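Local coordinates for protein cellulase (Uncultured bacterium, PDB 3WX5) that hydrolyses internal beta-1,4-glucosidic bonds of cellulose as an endoglucanase of glycoside hydrolase family 12, at residues W118-D123 against T221-W226; L146-N151 against T186-E191. One frame throughout, in Å; residues are numbered along the deposited sequence.

Contact 1: residues W118-D123 against T221-W226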
loop_
_atom_site.group_PDB
_atom_site.type_symbol
_atom_site.label_atom_id
_atom_site.label_comp_id
_atom_site.label_asym_id
_atom_site.label_seq_id
_atom_site.Cartn_x
_atom_site.Cartn_y
_atom_site.Cartn_z
ATOM N N TRP A 118 -5.646 10.087 -8.607
ATOM C CA TRP A 118 -4.724 9.147 -7.945
ATOM C C TRP A 118 -4.817 9.347 -6.438
ATOM O O TRP A 118 -5.431 10.319 -5.952
ATOM C CB TRP A 118 -3.263 9.372 -8.391
ATOM C CG TRP A 118 -2.826 10.835 -8.250
ATOM C CD1 TRP A 118 -2.824 11.791 -9.244
ATOM C CD2 TRP A 118 -2.340 11.490 -7.063
ATOM N NE1 TRP A 118 -2.407 12.995 -8.730
ATOM C CE2 TRP A 118 -2.115 12.848 -7.398
ATOM C CE3 TRP A 118 -2.054 11.062 -5.760
ATOM C CZ2 TRP A 118 -1.679 13.788 -6.461
ATOM C CZ3 TRP A 118 -1.593 12.009 -4.814
ATOM C CH2 TRP A 118 -1.411 13.357 -5.183
ATOM N N ASN A 119 -4.301 8.373 -5.696
ATOM C CA ASN A 119 -4.092 8.553 -4.267
ATOM C C ASN A 119 -2.689 8.099 -3.910
ATOM O O ASN A 119 -1.996 7.536 -4.772
ATOM C CB ASN A 119 -5.148 7.788 -3.458
ATOM C CG ASN A 119 -4.988 6.263 -3.536
ATOM O OD1 ASN A 119 -3.878 5.737 -3.691
ATOM N ND2 ASN A 119 -6.086 5.551 -3.268
ATOM N N ALA A 120 -2.231 8.471 -2.711
ATOM C CA ALA A 120 -0.979 7.941 -2.162
ATOM C C ALA A 120 -1.372 7.227 -0.881
ATOM O O ALA A 120 -2.015 7.828 -0.022
ATOM C CB ALA A 120 -0.001 9.111 -1.840
ATOM N N ALA A 121 -1.102 5.923 -0.804
ATOM C CA ALA A 121 -1.794 5.081 0.165
ATOM C C ALA A 121 -1.000 3.833 0.509
ATOM O O ALA A 121 -0.426 3.192 -0.372
ATOM C CB ALA A 121 -3.191 4.704 -0.335
ATOM N N TYR A 122 -0.978 3.494 1.795
ATOM C CA TYR A 122 -0.509 2.166 2.226
ATOM C C TYR A 122 -1.583 1.140 1.818
ATOM O O TYR A 122 -2.766 1.476 1.728
ATOM C CB TYR A 122 -0.367 2.163 3.743
ATOM C CG TYR A 122 0.932 2.758 4.231
ATOM C CD1 TYR A 122 1.087 4.139 4.376
ATOM C CD2 TYR A 122 2.024 1.950 4.470
ATOM C CE1 TYR A 122 2.283 4.671 4.825
ATOM C CE2 TYR A 122 3.208 2.467 4.938
ATOM C CZ TYR A 122 3.346 3.831 5.077
ATOM O OH TYR A 122 4.536 4.369 5.534
ATOM N N ASP A 123 -1.175 -0.113 1.677
ATOM C CA ASP A 123 -2.072 -1.220 1.332
ATOM C C ASP A 123 -1.503 -2.421 2.082
ATOM O O ASP A 123 -0.350 -2.788 1.848
ATOM C CB ASP A 123 -2.003 -1.443 -0.208
ATOM C CG ASP A 123 -3.223 -2.163 -0.748
ATOM O OD1 ASP A 123 -4.211 -2.186 -0.017
ATOM O OD2 ASP A 123 -3.227 -2.645 -1.913
ATOM N N THR A 221 3.270 0.399 0.232
ATOM C CA THR A 221 2.693 1.706 -0.030
ATOM C C THR A 221 3.002 2.130 -1.457
ATOM O O THR A 221 3.887 1.551 -2.097
ATOM C CB THR A 221 3.219 2.753 0.969
ATOM O OG1 THR A 221 2.402 3.928 0.878
ATOM C CG2 THR A 221 4.709 3.107 0.655
ATOM N N GLY A 222 2.228 3.070 -1.986
ATOM C CA GLY A 222 2.358 3.431 -3.410
ATOM C C GLY A 222 1.228 4.341 -3.798
ATOM O O GLY A 222 0.652 4.999 -2.930
ATOM N N PHE A 223 0.844 4.315 -5.075
ATOM C CA PHE A 223 -0.153 5.264 -5.576
ATOM C C PHE A 223 -1.188 4.449 -6.333
ATOM O O PHE A 223 -0.845 3.773 -7.307
ATOM C CB PHE A 223 0.507 6.256 -6.540
ATOM C CG PHE A 223 1.682 6.998 -5.932
ATOM C CD1 PHE A 223 1.458 8.090 -5.102
ATOM C CD2 PHE A 223 2.995 6.549 -6.123
ATOM C CE1 PHE A 223 2.521 8.771 -4.510
ATOM C CE2 PHE A 223 4.080 7.212 -5.505
ATOM C CZ PHE A 223 3.835 8.334 -4.721
ATOM N N GLU A 224 -2.455 4.524 -5.937
ATOM C CA GLU A 224 -3.465 3.979 -6.837
ATOM C C GLU A 224 -3.709 4.994 -7.944
ATOM O O GLU A 224 -4.008 6.164 -7.679
ATOM C CB GLU A 224 -4.768 3.634 -6.108
ATOM C CG GLU A 224 -4.618 2.530 -5.051
ATOM C CD GLU A 224 -5.966 2.021 -4.548
ATOM O OE1 GLU A 224 -6.725 2.798 -3.925
ATOM O OE2 GLU A 224 -6.297 0.852 -4.824
ATOM N N LEU A 225 -3.643 4.540 -9.191
ATOM C CA LEU A 225 -3.797 5.461 -10.315
ATOM C C LEU A 225 -5.106 5.155 -11.049
ATOM O O LEU A 225 -5.336 4.023 -11.453
ATOM C CB LEU A 225 -2.615 5.305 -11.269
ATOM C CG LEU A 225 -1.257 5.543 -10.613
ATOM C CD1 LEU A 225 -0.160 5.361 -11.631
ATOM C CD2 LEU A 225 -1.210 6.933 -9.938
ATOM N N TRP A 226 -5.984 6.157 -11.179
ATOM C CA TRP A 226 -7.133 6.032 -12.065
ATOM C C TRP A 226 -6.854 6.726 -13.413
ATOM O O TRP A 226 -7.272 6.253 -14.469
ATOM C CB TRP A 226 -8.378 6.651 -11.444
ATOM C CG TRP A 226 -8.978 5.885 -10.268
ATOM C CD1 TRP A 226 -10.116 5.124 -10.279
ATOM C CD2 TRP A 226 -8.573 5.981 -8.898
ATOM N NE1 TRP A 226 -10.419 4.703 -9.000
ATOM C CE2 TRP A 226 -9.500 5.242 -8.133
ATOM C CE3 TRP A 226 -7.486 6.583 -8.248
ATOM C CZ2 TRP A 226 -9.371 5.075 -6.754
ATOM C CZ3 TRP A 226 -7.375 6.428 -6.861
ATOM C CH2 TRP A 226 -8.333 5.704 -6.135
#

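Contact 2: residues L146-N151 against T186-E191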
loop_
_atom_site.group_PDB
_atom_site.type_symbol
_atom_site.label_atom_id
_atom_site.label_comp_id
_atom_site.label_asym_id
_atom_site.label_seq_id
_atom_site.Cartn_x
_atom_site.Cartn_y
_atom_site.Cartn_z
ATOM N N LEU A 146 -3.152 8.893 2.343
ATOM C CA LEU A 146 -2.462 10.064 2.890
ATOM C C LEU A 146 -2.654 11.311 2.038
ATOM O O LEU A 146 -2.593 12.440 2.543
ATOM C CB LEU A 146 -0.959 9.779 3.020
ATOM C CG LEU A 146 -0.644 8.572 3.911
ATOM C CD1 LEU A 146 0.836 8.273 3.832
ATOM C CD2 LEU A 146 -1.088 8.829 5.381
ATOM N N ASN A 147 -2.897 11.110 0.746
ATOM C CA ASN A 147 -2.972 12.227 -0.201
ATOM C C ASN A 147 -3.633 11.703 -1.497
ATOM O O ASN A 147 -3.815 10.500 -1.668
ATOM C CB ASN A 147 -1.547 12.779 -0.475
ATOM C CG ASN A 147 -1.529 14.281 -0.753
ATOM O OD1 ASN A 147 -0.622 15.025 -0.301
ATOM N ND2 ASN A 147 -2.507 14.738 -1.513
ATOM N N TRP A 148 -4.136 12.603 -2.324
ATOM C CA TRP A 148 -4.934 12.197 -3.496
ATOM C C TRP A 148 -5.268 13.429 -4.323
ATOM O O TRP A 148 -5.035 14.555 -3.890
ATOM C CB TRP A 148 -6.248 11.527 -3.053
ATOM C CG TRP A 148 -7.130 12.460 -2.262
ATOM C CD1 TRP A 148 -8.017 13.392 -2.763
ATOM C CD2 TRP A 148 -7.199 12.565 -0.840
ATOM N NE1 TRP A 148 -8.635 14.061 -1.730
ATOM C CE2 TRP A 148 -8.128 13.594 -0.540
ATOM C CE3 TRP A 148 -6.531 11.923 0.212
ATOM C CZ2 TRP A 148 -8.394 13.999 0.766
ATOM C CZ3 TRP A 148 -6.780 12.340 1.514
ATOM C CH2 TRP A 148 -7.702 13.385 1.774
ATOM N N ARG A 149 -5.816 13.198 -5.513
ATOM C CA ARG A 149 -6.300 14.277 -6.337
ATOM C C ARG A 149 -7.474 13.768 -7.114
ATOM O O ARG A 149 -7.470 12.626 -7.534
ATOM C CB ARG A 149 -5.208 14.738 -7.299
ATOM C CG ARG A 149 -5.666 15.883 -8.179
ATOM C CD ARG A 149 -4.560 16.328 -9.136
ATOM N NE ARG A 149 -5.103 17.172 -10.203
ATOM C CZ ARG A 149 -5.231 18.489 -10.108
ATOM N NH1 ARG A 149 -4.828 19.117 -8.997
ATOM N NH2 ARG A 149 -5.729 19.182 -11.133
ATOM N N GLY A 150 -8.491 14.611 -7.293
ATOM C CA GLY A 150 -9.533 14.326 -8.270
ATOM C C GLY A 150 -10.802 13.737 -7.694
ATOM O O GLY A 150 -11.607 13.170 -8.422
ATOM N N ASN A 151 -11.008 13.883 -6.385
ATOM C CA ASN A 151 -12.226 13.366 -5.740
ATOM C C ASN A 151 -12.396 11.866 -5.873
ATOM O O ASN A 151 -13.520 11.376 -5.874
ATOM C CB ASN A 151 -13.518 14.077 -6.239
ATOM C CG ASN A 151 -14.661 14.009 -5.207
ATOM O OD1 ASN A 151 -14.434 14.223 -4.019
ATOM N ND2 ASN A 151 -15.885 13.774 -5.667
ATOM N N THR A 186 -8.087 12.933 7.327
ATOM C CA THR A 186 -9.076 14.026 7.191
ATOM C C THR A 186 -8.457 15.241 6.505
ATOM O O THR A 186 -9.176 16.071 5.925
ATOM C CB THR A 186 -9.689 14.450 8.552
ATOM O OG1 THR A 186 -8.643 14.811 9.445
ATOM C CG2 THR A 186 -10.474 13.290 9.190
ATOM N N THR A 187 -7.136 15.400 6.646
ATOM C CA THR A 187 -6.380 16.278 5.748
ATOM C C THR A 187 -5.148 15.596 5.187
ATOM O O THR A 187 -4.509 14.794 5.872
ATOM C CB THR A 187 -5.941 17.604 6.435
ATOM O OG1 THR A 187 -5.094 17.307 7.536
ATOM C CG2 THR A 187 -7.169 18.372 6.950
ATOM N N PRO A 188 -4.801 15.907 3.931
ATOM C CA PRO A 188 -3.685 15.193 3.276
ATOM C C PRO A 188 -2.317 15.592 3.836
ATOM O O PRO A 188 -2.179 16.698 4.359
ATOM C CB PRO A 188 -3.828 15.573 1.797
ATOM C CG PRO A 188 -4.703 16.832 1.792
ATOM C CD PRO A 188 -5.520 16.842 3.033
ATOM N N VAL A 189 -1.338 14.677 3.790
ATOM C CA VAL A 189 0.051 14.988 4.110
ATOM C C VAL A 189 0.967 14.508 2.986
ATOM O O VAL A 189 0.527 13.795 2.090
ATOM C CB VAL A 189 0.513 14.277 5.411
ATOM C CG1 VAL A 189 -0.132 14.917 6.657
ATOM C CG2 VAL A 189 0.238 12.787 5.350
ATOM N N THR A 190 2.250 14.850 3.068
ATOM C CA THR A 190 3.222 14.381 2.083
ATOM C C THR A 190 4.274 13.485 2.718
ATOM O O THR A 190 5.186 13.053 2.040
ATOM C CB THR A 190 3.882 15.561 1.332
ATOM O OG1 THR A 190 4.491 16.462 2.278
ATOM C CG2 THR A 190 2.804 16.317 0.537
ATOM N N GLU A 191 4.179 13.256 4.028
ATOM C CA GLU A 191 5.157 12.414 4.694
ATOM C C GLU A 191 4.578 11.885 5.996
ATOM O O GLU A 191 3.737 12.519 6.610
ATOM C CB GLU A 191 6.415 13.242 4.970
ATOM C CG GLU A 191 7.539 12.511 5.675
ATOM C CD GLU A 191 8.821 13.363 5.763
ATOM O OE1 GLU A 191 8.760 14.571 5.430
ATOM O OE2 GLU A 191 9.886 12.817 6.134
#

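Contact 1: residues W118-D123 against T221-W226
Asn119 and Glu224 are joined by three hydrogen bonds where strand 117-127 runs antiparallel to the 221-226 segment, in the mixed sheet of a jelly-roll sandwich characteristic of glycoside hydrolase family 12; their side chains probably lie on its concave, substrate-binding side, as in other family members. Asn119 N donates to Glu224 O at 3.0 Å. Glu224 N, standing above the carbonyl plane of the Asn119 side-chain amide, reaches OD1 of that residue at 2.9 Å. Asn119 ND2 meets the anti lone pair of Glu224 OE1 at 2.9 Å, the amide and carboxylate planes 23° apart. Chi1 of 70° sets Asn119 CG between the backbone N and the carbonyl carbon; from there the amide crosses the Glu224 side chain obliquely. An alanine here removes OD1 and ND2, and would probably leave the Glu224 carboxylate, no longer gripped at OE1, freer to turn. The Trp226 ring turns its edge to Trp118 CA and stands nearly perpendicular to the Asn119 amide. Farther along, Ala121 and Gly222 form a hydrogen-bonded pair through both backbone N-H groups. On the face carrying Trp118 and Tyr122, Trp118 CB packs on Leu225 CD2 at 3.5 Å, while Ala120 CB touches Phe223 CE1. Thr221 CB lies over the Tyr122 ring as a CH-pi contact, 3.9 Å from the centroid. Trp108 and Phe237, from the opposing sheet, cover Tyr122 and Thr221, and Ser106 OG bonds Tyr122 OH.

Contact 2: residues L146-N151 against T186-E191
Leu146 O and Val189 N form the one backbone hydrogen bond between the end of strand 140-149 and the loop 186-191, 2.9 Å long with an N-H...O angle of 153°. The carbonyl is available because the strand has a classic beta bulge: Leu146 and Asn147 both face Ala120 of strand 117-127, and the psi of Leu146, -26°, breaks the extended course of the backbone and turns its C=O to the loop. The same oxygen receives a CA-H...O contact from Pro188 CA at 3.1 Å, so Pro188 and Val189 approach it together. Next along the strand, Asn147 CB rests 3.5 Å from Val189 O.

Apolar contacts lie beside this bond. Leu146 CB meets Val189 CG2 at 4.0 Å. Leu146 CD2 lies 4.2 Å from Val189 CG2. The CB of Val189 points away from the strand, but CG2, set between the backbone N and the carbonyl carbon, is the branch that meets Leu146. The CB of Pro188 points toward the strand and lies 3.7 Å from Asn147 CG. Pro188 CD approaches the indole obliquely, 4.3 Å from Trp148 CH2.

At the surface, Arg184 makes a cation-pi contact with the Trp148 indole, and Leu146 reaches inward to Trp108 and Tyr122. The loop leaves strand 179-185, which runs parallel to strand 140-149 in the mixed sheet, and leads into strand 191-196 at the margin of the six-stranded antiparallel sheet, where Thr190 makes a backbone hydrogen bond with Leu110. The end of strand 140-149 is thus bonded to the loop that carries the chain from strand 179-185 to strand 191-196 in the other sheet.

Three of the four segments belong to or continue strands of the mixed sheet; 186-191 is the loop that leaves it. The centres of contacts 1 and 2 are about 10 Å apart. Strand 117-127 is the shared neighbour: it pairs with the 221-226 segment on one side and with strand 140-149 on the other. Ala120 joins the two directly, since its N and O probably bond Asn147 O and Leu146 N, while Trp118 O packs on Trp148 CB. Along the chain, contact 2 is nested within the loop that contact 1 closes. Contact 1 pairs segments 98 residues apart, buried inside the sheet; contact 2, at the surface, joins the next strand to the crossing loop.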